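Local coordinates for phenazine biosynthesis protein PhzF family (Enterococcus faecalis, PDB 1S7J), which is probably an isomerase of the PhzF family, related in fold to diaminopimelate epimerase, at residues A[28-31]-A[32-36]; A[61-65]-A[66-70]; A[149-152]-A[153-157]; A[159-163]-A[164-168]. One frame throughout, in Å; residues are numbered along the deposited sequence.

Contact 1: residues A[28-31]-A[32-36]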
loop_
_atom_site.group_PDB
_atom_site.type_symbol
_atom_site.label_atom_id
_atom_site.label_comp_id
_atom_site.label_asym_id
_atom_site.label_seq_id
_atom_site.Cartn_x
_atom_site.Cartn_y
_atom_site.Cartn_z
ATOM N N LYS A 28 -6.759 -25.212 1.458
ATOM C CA LYS A 28 -7.308 -25.270 2.812
ATOM C C LYS A 28 -6.385 -24.452 3.725
ATOM O O LYS A 28 -5.275 -24.102 3.341
ATOM C CB LYS A 28 -7.420 -26.719 3.309
ATOM C CG LYS A 28 -6.130 -27.508 3.242
ATOM C CD LYS A 28 -6.337 -28.961 3.633
ATOM C CE LYS A 28 -5.044 -29.756 3.472
ATOM N NZ LYS A 28 -5.179 -31.157 3.951
ATOM N N TRP A 29 -6.855 -24.118 4.911
ATOM C CA TRP A 29 -6.062 -23.330 5.827
ATOM C C TRP A 29 -4.960 -24.061 6.581
ATOM O O TRP A 29 -5.165 -25.152 7.118
ATOM C CB TRP A 29 -6.949 -22.606 6.817
ATOM C CG TRP A 29 -7.613 -21.398 6.262
ATOM C CD1 TRP A 29 -8.949 -21.181 6.143
ATOM C CD2 TRP A 29 -6.968 -20.199 5.778
ATOM N NE1 TRP A 29 -9.188 -19.931 5.626
ATOM C CE2 TRP A 29 -7.990 -19.309 5.393
ATOM C CE3 TRP A 29 -5.640 -19.802 5.635
ATOM C CZ2 TRP A 29 -7.718 -18.037 4.870
ATOM C CZ3 TRP A 29 -5.373 -18.539 5.114
ATOM C CH2 TRP A 29 -6.409 -17.678 4.740
ATOM N N LEU A 30 -3.794 -23.431 6.612
ATOM C CA LEU A 30 -2.644 -23.948 7.331
ATOM C C LEU A 30 -2.771 -23.408 8.757
ATOM O O LEU A 30 -3.516 -22.451 8.991
ATOM C CB LEU A 30 -1.343 -23.410 6.702
ATOM C CG LEU A 30 -0.869 -23.982 5.361
ATOM C CD1 LEU A 30 0.183 -23.072 4.743
ATOM C CD2 LEU A 30 -0.317 -25.392 5.562
ATOM N N PRO A 31 -2.094 -24.040 9.725
ATOM C CA PRO A 31 -2.169 -23.563 11.109
ATOM C C PRO A 31 -1.597 -22.142 11.189
ATOM O O PRO A 31 -0.759 -21.771 10.368
ATOM C CB PRO A 31 -1.289 -24.553 11.851
ATOM C CG PRO A 31 -1.493 -25.829 11.076
ATOM C CD PRO A 31 -1.399 -25.340 9.654
ATOM N N GLU A 32 -2.074 -21.355 12.139
ATOM C CA GLU A 32 -1.610 -19.978 12.331
ATOM C C GLU A 32 -0.083 -19.901 12.416
ATOM O O GLU A 32 0.541 -19.034 11.784
ATOM C CB GLU A 32 -2.254 -19.405 13.606
ATOM C CG GLU A 32 -1.347 -18.522 14.488
ATOM C CD GLU A 32 -1.266 -17.075 14.024
ATOM O OE1 GLU A 32 -0.242 -16.409 14.327
ATOM O OE2 GLU A 32 -2.228 -16.592 13.379
ATOM N N ALA A 33 0.501 -20.806 13.204
ATOM C CA ALA A 33 1.948 -20.867 13.419
ATOM C C ALA A 33 2.724 -21.022 12.113
ATOM O O ALA A 33 3.670 -20.275 11.838
ATOM C CB ALA A 33 2.278 -22.016 14.364
ATOM N N VAL A 34 2.321 -21.990 11.311
ATOM C CA VAL A 34 2.966 -22.251 10.047
ATOM C C VAL A 34 2.952 -21.048 9.123
ATOM O O VAL A 34 3.929 -20.792 8.411
ATOM C CB VAL A 34 2.321 -23.425 9.332
ATOM C CG1 VAL A 34 3.031 -23.702 8.023
ATOM C CG2 VAL A 34 2.338 -24.649 10.229
ATOM N N MET A 35 1.836 -20.344 9.080
ATOM C CA MET A 35 1.716 -19.177 8.231
ATOM C C MET A 35 2.610 -18.040 8.715
ATOM O O MET A 35 3.095 -17.229 7.915
ATOM C CB MET A 35 0.260 -18.724 8.150
ATOM C CG MET A 35 -0.655 -19.717 7.443
ATOM S SD MET A 35 -2.252 -18.988 6.988
ATOM C CE MET A 35 -3.218 -19.478 8.426
ATOM N N GLN A 36 2.771 -17.949 10.032
ATOM C CA GLN A 36 3.619 -16.933 10.644
ATOM C C GLN A 36 5.061 -17.246 10.277
ATOM O O GLN A 36 5.815 -16.375 9.838
ATOM C CB GLN A 36 3.481 -16.981 12.166
ATOM C CG GLN A 36 4.320 -15.929 12.888
ATOM C CD GLN A 36 3.823 -14.521 12.621
ATOM O OE1 GLN A 36 2.902 -14.043 13.291
ATOM N NE2 GLN A 36 4.419 -13.844 11.630
#
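The thioether of M35 lies beside the indole of W29, SD 3.7 Å from CZ3, in an oblique Met-aromatic contact. The sulfur stands 4.8 Å from the centroid of the six-membered ring and 71° off its normal, and the two side chains cross at about a right angle. The M35 chain reaches there by running on from CG to SD in extended form (chi2 -165°) and then turning at chi3, which carries the methyl CE back toward CE3 of the indole. Closer to the backbone, CG of M35 packs on CB of L30 at 3.8 Å. One residue earlier, V34 lays CG2 along the ring of P31, 3.8 Å from CD, the two side chains side by side and pointing the same way; with CG2 anti to its own carbonyl carbon, V34 has this methyl on the side of the proline. These contacts bracket the start of helix 32-42, where P31 is the N-cap residue. The first turn is closed by the backbone bond from M35 N to P31 O, 3.2 Å long with an angle of 161° at the hydrogen. Further out, the loop and helix are set against strands 47-53 and 56-62: W29 rests on F49, V51 and A58 and makes a cation-pi contact with R60, while M35 is covered by F49, R60 and F62. V34 also touches L260, near the C-terminal end of the chain.

Contact 2: residues A[61-65]-A[66-70]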
loop_
_atom_site.group_PDB
_atom_site.type_symbol
_atom_site.label_atom_id
_atom_site.label_comp_id
_atom_site.label_asym_id
_atom_site.label_seq_id
_atom_site.Cartn_x
_atom_site.Cartn_y
_atom_site.Cartn_z
ATOM N N TRP A 61 -3.166 -11.754 6.099
ATOM C CA TRP A 61 -1.851 -11.159 5.874
ATOM C C TRP A 61 -0.991 -11.353 7.090
ATOM O O TRP A 61 -1.469 -11.283 8.226
ATOM C CB TRP A 61 -1.940 -9.666 5.594
ATOM C CG TRP A 61 -3.007 -9.255 4.655
ATOM C CD1 TRP A 61 -2.866 -8.946 3.327
ATOM C CD2 TRP A 61 -4.373 -9.012 4.974
ATOM N NE1 TRP A 61 -4.057 -8.514 2.814
ATOM C CE2 TRP A 61 -5.007 -8.543 3.807
ATOM C CE3 TRP A 61 -5.137 -9.137 6.153
ATOM C CZ2 TRP A 61 -6.361 -8.195 3.769
ATOM C CZ3 TRP A 61 -6.484 -8.794 6.118
ATOM C CH2 TRP A 61 -7.081 -8.326 4.933
ATOM N N PHE A 62 0.301 -11.576 6.851
ATOM C CA PHE A 62 1.292 -11.756 7.896
ATOM C C PHE A 62 2.573 -11.043 7.538
ATOM O O PHE A 62 2.934 -10.979 6.369
ATOM C CB PHE A 62 1.658 -13.241 8.034
ATOM C CG PHE A 62 0.606 -14.080 8.676
ATOM C CD1 PHE A 62 -0.435 -14.611 7.922
ATOM C CD2 PHE A 62 0.665 -14.376 10.034
ATOM C CE1 PHE A 62 -1.394 -15.424 8.504
ATOM C CE2 PHE A 62 -0.291 -15.193 10.631
ATOM C CZ PHE A 62 -1.325 -15.718 9.862
ATOM N N THR A 63 3.202 -10.416 8.507
ATOM C CA THR A 63 4.462 -9.790 8.314
ATOM C C THR A 63 5.518 -10.662 9.078
ATOM O O THR A 63 5.157 -11.569 9.840
ATOM C CB THR A 63 4.516 -8.305 8.734
ATOM O OG1 THR A 63 4.373 -8.252 10.156
ATOM C CG2 THR A 63 3.403 -7.504 8.093
ATOM N N PRO A 64 6.763 -10.329 8.947
ATOM C CA PRO A 64 7.692 -11.083 9.747
ATOM C C PRO A 64 7.466 -11.061 11.266
ATOM O O PRO A 64 7.990 -11.886 11.996
ATOM C CB PRO A 64 9.029 -10.621 9.303
ATOM C CG PRO A 64 8.781 -10.299 7.831
ATOM C CD PRO A 64 7.460 -9.594 7.896
ATOM N N GLU A 65 6.718 -10.038 11.723
ATOM C CA GLU A 65 6.426 -9.872 13.166
ATOM C C GLU A 65 5.179 -10.641 13.613
ATOM O O GLU A 65 5.206 -11.364 14.624
ATOM C CB GLU A 65 6.306 -8.411 13.516
ATOM C CG GLU A 65 7.636 -7.831 13.962
ATOM C CD GLU A 65 7.447 -6.452 14.544
ATOM O OE1 GLU A 65 6.550 -6.293 15.417
ATOM O OE2 GLU A 65 8.148 -5.516 14.122
ATOM N N ARG A 66 4.065 -10.400 12.914
ATOM C CA ARG A 66 2.797 -11.080 13.195
ATOM C C ARG A 66 1.692 -10.686 12.186
ATOM O O ARG A 66 1.947 -9.942 11.245
ATOM C CB ARG A 66 2.368 -10.861 14.669
ATOM C CG ARG A 66 1.435 -9.693 14.971
ATOM C CD ARG A 66 1.971 -8.281 14.792
ATOM N NE ARG A 66 2.560 -7.966 13.492
ATOM C CZ ARG A 66 2.484 -6.760 12.917
ATOM N NH1 ARG A 66 3.074 -6.538 11.749
ATOM N NH2 ARG A 66 1.764 -5.794 13.486
ATOM N N GLU A 67 0.480 -11.216 12.384
ATOM C CA GLU A 67 -0.646 -10.925 11.475
ATOM C C GLU A 67 -1.194 -9.506 11.588
ATOM O O GLU A 67 -1.491 -9.032 12.685
ATOM C CB GLU A 67 -1.771 -11.916 11.691
ATOM C CG GLU A 67 -2.890 -11.774 10.696
ATOM C CD GLU A 67 -3.854 -12.924 10.766
ATOM O OE1 GLU A 67 -3.676 -13.792 11.665
ATOM O OE2 GLU A 67 -4.791 -12.982 9.929
ATOM N N ILE A 68 -1.343 -8.839 10.447
ATOM C CA ILE A 68 -1.855 -7.488 10.427
ATOM C C ILE A 68 -3.348 -7.436 9.992
ATOM O O ILE A 68 -3.858 -8.371 9.388
ATOM C CB ILE A 68 -0.949 -6.565 9.543
ATOM C CG1 ILE A 68 -1.455 -5.073 9.579
ATOM C CG2 ILE A 68 -0.871 -7.101 8.114
ATOM C CD1 ILE A 68 -1.592 -4.433 10.966
ATOM N N ASP A 69 -4.021 -6.342 10.367
ATOM C CA ASP A 69 -5.446 -6.141 10.047
ATOM C C ASP A 69 -5.718 -5.980 8.569
ATOM O O ASP A 69 -6.809 -6.297 8.098
ATOM C CB ASP A 69 -5.988 -4.888 10.757
ATOM C CG ASP A 69 -6.007 -5.020 12.264
ATOM O OD1 ASP A 69 -6.681 -5.942 12.782
ATOM O OD2 ASP A 69 -5.359 -4.186 12.932
ATOM N N LEU A 70 -4.737 -5.441 7.826
ATOM C CA LEU A 70 -4.927 -5.209 6.409
ATOM C C LEU A 70 -3.701 -4.557 5.758
ATOM O O LEU A 70 -2.991 -3.781 6.409
ATOM C CB LEU A 70 -6.128 -4.252 6.248
ATOM C CG LEU A 70 -6.821 -4.120 4.894
ATOM C CD1 LEU A 70 -8.265 -3.721 5.129
ATOM C CD2 LEU A 70 -6.124 -3.105 3.984
#
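L70 brings its CA over one face of the W61 indole, 3.8 Å from the centroid of the six-membered ring and only 8° off its normal, a CH-pi contact almost directly over that ring. Packing is tight round the buried W61, at the end of the hairpin of strands 56-62 and 67-68 away from the turn, where CG2 of I68 also packs on CB of W61 at 3.8 Å. On the other face of the hairpin, E67 lies across F62: its CB sits over the ring, 4.1 Å from the centroid, and its carboxylate, salt-bridged through OE1 to R60, stacks at 29° to the ring plane. Pairing between the two strands is weak and irregular, but the turn is firmly tied. T63 N donates to R66 O at 3.0 Å, from above the carbonyl plane, and T63 OG1 gives a second bond to the same oxygen, in the plane and on a lone pair. R66 bends at chi2 and chi3 to fold back beside T63, and NH1 donates to OG1 at 2.7 Å, within the guanidinium plane. E65 and R66 are exposed as residues, yet NE of R66 is covered here and has no partner in the model. By both accepting from NH1 and donating to R66 O, the hydroxyl of T63 has its rotation fixed, beside the predicted active-site residue E46, which T63 touches.

Contact 3: residues A[149-152]-A[153-157]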
loop_
_atom_site.group_PDB
_atom_site.type_symbol
_atom_site.label_atom_id
_atom_site.label_comp_id
_atom_site.label_asym_id
_atom_site.label_seq_id
_atom_site.Cartn_x
_atom_site.Cartn_y
_atom_site.Cartn_z
ATOM N N VAL A 149 2.865 18.665 3.534
ATOM C CA VAL A 149 2.960 19.056 2.135
ATOM C C VAL A 149 4.305 19.763 1.968
ATOM O O VAL A 149 4.656 20.627 2.769
ATOM C CB VAL A 149 1.800 19.993 1.728
ATOM C CG1 VAL A 149 1.900 20.355 0.253
ATOM C CG2 VAL A 149 0.460 19.318 2.025
ATOM N N LEU A 150 5.072 19.352 0.970
ATOM C CA LEU A 150 6.387 19.926 0.734
ATOM C C LEU A 150 6.452 20.805 -0.508
ATOM O O LEU A 150 5.460 20.953 -1.230
ATOM C CB LEU A 150 7.433 18.805 0.666
ATOM C CG LEU A 150 7.970 18.170 1.968
ATOM C CD1 LEU A 150 6.925 18.094 3.072
ATOM C CD2 LEU A 150 8.516 16.790 1.650
ATOM N N LYS A 151 7.624 21.369 -0.759
ATOM C CA LYS A 151 7.853 22.269 -1.889
ATOM C C LYS A 151 7.491 21.725 -3.287
ATOM O O LYS A 151 6.681 22.320 -3.991
ATOM C CB LYS A 151 9.310 22.763 -1.882
ATOM C CG LYS A 151 9.624 23.791 -2.967
ATOM C CD LYS A 151 11.098 24.172 -2.975
ATOM C CE LYS A 151 11.399 25.139 -4.125
ATOM N NZ LYS A 151 12.831 25.574 -4.155
ATOM N N ASP A 152 8.137 20.634 -3.690
ATOM C CA ASP A 152 7.885 20.030 -5.014
ATOM C C ASP A 152 8.234 18.548 -5.051
ATOM O O ASP A 152 8.552 17.954 -4.019
ATOM C CB ASP A 152 8.664 20.787 -6.112
ATOM C CG ASP A 152 10.158 21.005 -5.760
ATOM O OD1 ASP A 152 10.686 20.364 -4.825
ATOM O OD2 ASP A 152 10.795 21.833 -6.442
ATOM N N GLU A 153 8.163 17.942 -6.241
ATOM C CA GLU A 153 8.482 16.518 -6.369
ATOM C C GLU A 153 9.956 16.264 -6.106
ATOM O O GLU A 153 10.324 15.258 -5.494
ATOM C CB GLU A 153 8.112 15.988 -7.754
ATOM C CG GLU A 153 8.425 14.497 -7.913
ATOM C CD GLU A 153 8.131 13.945 -9.303
ATOM O OE1 GLU A 153 8.737 12.912 -9.655
ATOM O OE2 GLU A 153 7.290 14.523 -10.033
ATOM N N GLU A 154 10.799 17.160 -6.603
ATOM C CA GLU A 154 12.226 17.047 -6.425
ATOM C C GLU A 154 12.591 16.984 -4.934
ATOM O O GLU A 154 13.482 16.236 -4.540
ATOM C CB GLU A 154 12.943 18.224 -7.075
ATOM C CG GLU A 154 14.467 17.993 -7.213
ATOM C CD GLU A 154 15.223 19.272 -7.494
ATOM O OE1 GLU A 154 14.699 20.362 -7.146
ATOM O OE2 GLU A 154 16.346 19.199 -8.047
ATOM N N THR A 155 11.906 17.777 -4.127
ATOM C CA THR A 155 12.177 17.803 -2.690
ATOM C C THR A 155 11.664 16.552 -1.970
ATOM O O THR A 155 12.294 16.076 -1.022
ATOM C CB THR A 155 11.565 19.067 -2.017
ATOM O OG1 THR A 155 12.147 20.252 -2.599
ATOM C CG2 THR A 155 11.833 19.056 -0.512
ATOM N N VAL A 156 10.512 16.051 -2.395
ATOM C CA VAL A 156 9.921 14.864 -1.787
ATOM C C VAL A 156 10.820 13.671 -2.036
ATOM O O VAL A 156 11.121 12.890 -1.121
ATOM C CB VAL A 156 8.502 14.587 -2.382
ATOM C CG1 VAL A 156 7.938 13.302 -1.835
ATOM C CG2 VAL A 156 7.572 15.725 -2.051
ATOM N N ALA A 157 11.228 13.527 -3.285
ATOM C CA ALA A 157 12.086 12.452 -3.716
ATOM C C ALA A 157 13.443 12.476 -3.010
ATOM O O ALA A 157 13.903 11.460 -2.494
ATOM C CB ALA A 157 12.284 12.529 -5.218
#
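The carboxylate of D152 is met at one oxygen, OD1, from two directions by T155. The hydroxyl OG1 donates to it at 2.7 Å, nearly in line with the carboxylate C-O bond, whereas the backbone N approaches from above the carboxylate plane, 36° out of it, at 2.9 Å. CB of E154 adds an apolar neighbour 3.8 Å from OD1. D152 reaches forward over the first turn with CG placed between its backbone N and carbonyl carbon (chi1 49°), and the side chains of D152 and T155 then cross at about a right angle. D152 is the N-cap of helix 153-158, and its bond to T155 N is the classic capping interaction, one side-chain oxygen taking up an amide of the first turn. The turn itself is closed by V156 N donating to D152 O at 3.2 Å. The positive end of the helix dipole would be expected to favour a negative carboxylate at D152, although E154 OE1 brings a like charge 4.2 Å from OD2. Inside the cap, the side chains of L150 and V156 cross obliquely, CD2 4.0 Å from CG2, and both continue onto V177 of strand 175-180, with V156 also touching A179. On the outer side, CB of K151 passes 3.9 Å from the T155 hydroxyl oxygen. E153 points away from the cap, its OE2 accepting from the backbone N of D182.

Contact 4: residues A[159-163]-A[164-168]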
loop_
_atom_site.group_PDB
_atom_site.type_symbol
_atom_site.label_atom_id
_atom_site.label_comp_id
_atom_site.label_asym_id
_atom_site.label_seq_id
_atom_site.Cartn_x
_atom_site.Cartn_y
_atom_site.Cartn_z
ATOM N N ILE A 159 14.548 14.039 -0.067
ATOM C CA ILE A 159 14.689 13.959 1.392
ATOM C C ILE A 159 15.097 12.622 1.991
ATOM O O ILE A 159 14.758 11.549 1.477
ATOM C CB ILE A 159 13.420 14.453 2.150
ATOM C CG1 ILE A 159 12.220 13.544 1.851
ATOM C CG2 ILE A 159 13.141 15.904 1.815
ATOM C CD1 ILE A 159 11.099 13.650 2.881
ATOM N N THR A 160 15.818 12.711 3.091
ATOM C CA THR A 160 16.268 11.553 3.831
ATOM C C THR A 160 16.045 11.908 5.306
ATOM O O THR A 160 16.853 12.596 5.941
ATOM C CB THR A 160 17.755 11.188 3.500
ATOM O OG1 THR A 160 18.185 10.085 4.308
ATOM C CG2 THR A 160 18.675 12.377 3.695
ATOM N N PRO A 161 14.852 11.555 5.818
ATOM C CA PRO A 161 14.419 11.799 7.188
ATOM C C PRO A 161 15.197 11.081 8.273
ATOM O O PRO A 161 15.792 10.027 8.050
ATOM C CB PRO A 161 12.966 11.323 7.167
ATOM C CG PRO A 161 12.564 11.504 5.745
ATOM C CD PRO A 161 13.760 10.971 5.031
ATOM N N ASP A 162 15.176 11.674 9.459
ATOM C CA ASP A 162 15.811 11.127 10.633
ATOM C C ASP A 162 14.707 10.230 11.176
ATOM O O ASP A 162 13.844 10.685 11.925
ATOM C CB ASP A 162 16.114 12.267 11.620
ATOM C CG ASP A 162 16.825 11.797 12.884
ATOM O OD1 ASP A 162 17.620 12.587 13.427
ATOM O OD2 ASP A 162 16.577 10.664 13.351
ATOM N N PHE A 163 14.698 8.972 10.740
ATOM C CA PHE A 163 13.668 8.008 11.146
ATOM C C PHE A 163 13.505 7.780 12.644
ATOM O O PHE A 163 12.434 7.344 13.090
ATOM C CB PHE A 163 13.851 6.682 10.410
ATOM C CG PHE A 163 13.700 6.798 8.922
ATOM C CD1 PHE A 163 14.781 6.552 8.078
ATOM C CD2 PHE A 163 12.483 7.182 8.359
ATOM C CE1 PHE A 163 14.655 6.690 6.695
ATOM C CE2 PHE A 163 12.348 7.323 6.981
ATOM C CZ PHE A 163 13.435 7.078 6.147
ATOM N N SER A 164 14.557 8.017 13.415
ATOM C CA SER A 164 14.466 7.859 14.860
ATOM C C SER A 164 13.747 9.087 15.441
ATOM O O SER A 164 13.044 8.995 16.453
ATOM C CB SER A 164 15.857 7.683 15.490
ATOM O OG SER A 164 16.741 8.728 15.135
ATOM N N ALA A 165 13.906 10.229 14.767
ATOM C CA ALA A 165 13.269 11.467 15.182
ATOM C C ALA A 165 11.774 11.420 14.861
ATOM O O ALA A 165 10.951 11.969 15.601
ATOM C CB ALA A 165 13.918 12.652 14.489
ATOM N N LEU A 166 11.433 10.794 13.729
ATOM C CA LEU A 166 10.042 10.663 13.304
ATOM C C LEU A 166 9.275 9.698 14.210
ATOM O O LEU A 166 8.109 9.926 14.522
ATOM C CB LEU A 166 9.966 10.182 11.845
ATOM C CG LEU A 166 10.297 11.165 10.709
ATOM C CD1 LEU A 166 10.264 10.435 9.385
ATOM C CD2 LEU A 166 9.304 12.311 10.693
ATOM N N LYS A 167 9.929 8.607 14.594
ATOM C CA LYS A 167 9.320 7.601 15.470
ATOM C C LYS A 167 8.923 8.242 16.794
ATOM O O LYS A 167 7.981 7.794 17.465
ATOM C CB LYS A 167 10.328 6.467 15.721
ATOM C CG LYS A 167 9.829 5.321 16.602
ATOM C CD LYS A 167 10.891 4.230 16.678
ATOM C CE LYS A 167 10.455 3.052 17.529
ATOM N NZ LYS A 167 11.499 1.976 17.506
ATOM N N ALA A 168 9.660 9.288 17.164
ATOM C CA ALA A 168 9.446 10.018 18.399
ATOM C C ALA A 168 8.243 10.970 18.377
ATOM O O ALA A 168 7.700 11.296 19.430
ATOM C CB ALA A 168 10.716 10.778 18.780
#
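P161 overlaps L166 through its ring carbon CB, which lies 3.6 Å from the methyl CD1. The same methyl packs 4.1 Å from CD2 of F163, whose side chain runs beside that of L166 and points the same way, so that one leucine branch sits against both residues that flank D162. D162 is the N-cap of helix 163-168 and also the centre of an inverse gamma turn, which brings the chain out of the preceding loop and into the helix. Its carboxylate works through OD2. S164 OG donates to it at 2.6 Å, nearly in line with the C-O bond, and A165 N donates at 3.1 Å from well above the carboxylate plane, 58° out of it. With CG anti to the backbone N (chi1 -178°), the acid extends alongside the first turn, and the methyl of A165 packs on its CG. The first backbone bonds of the helix run from L166 N to D162 O, 3.0 Å, and from K167 N to F163 O, 3.2 Å. The buried side of the turn faces helix 127-133, where A165 and L166 touch A132, and strand 186-192, where P161 and L166 both meet F191. D162 and S164 are exposed. Over one face of the F163 ring, displaced toward its rim, lies the carbonyl oxygen of P161, 3.6 Å above the plane.

Contacts 1 and 2 adjoin, their centres 12 Å apart: Q36 of contact 1 reaches T63 and R66 of contact 2, while the carboxylates of E32 and E67 come close as like charges. Both belong to the part of the chain that holds E46, the predicted active-site residue, about 3 Å from the side chain of T63 and about 12 Å from that of M35. Contacts 3 and 4, centres 16 Å apart, lie away from that site and cap two successive helices; they meet where L150 touches I159. Contact 3 is 42 Å from contact 1 between centres, whereas contacts 2 and 4 approach to about 9 Å between nearest atoms.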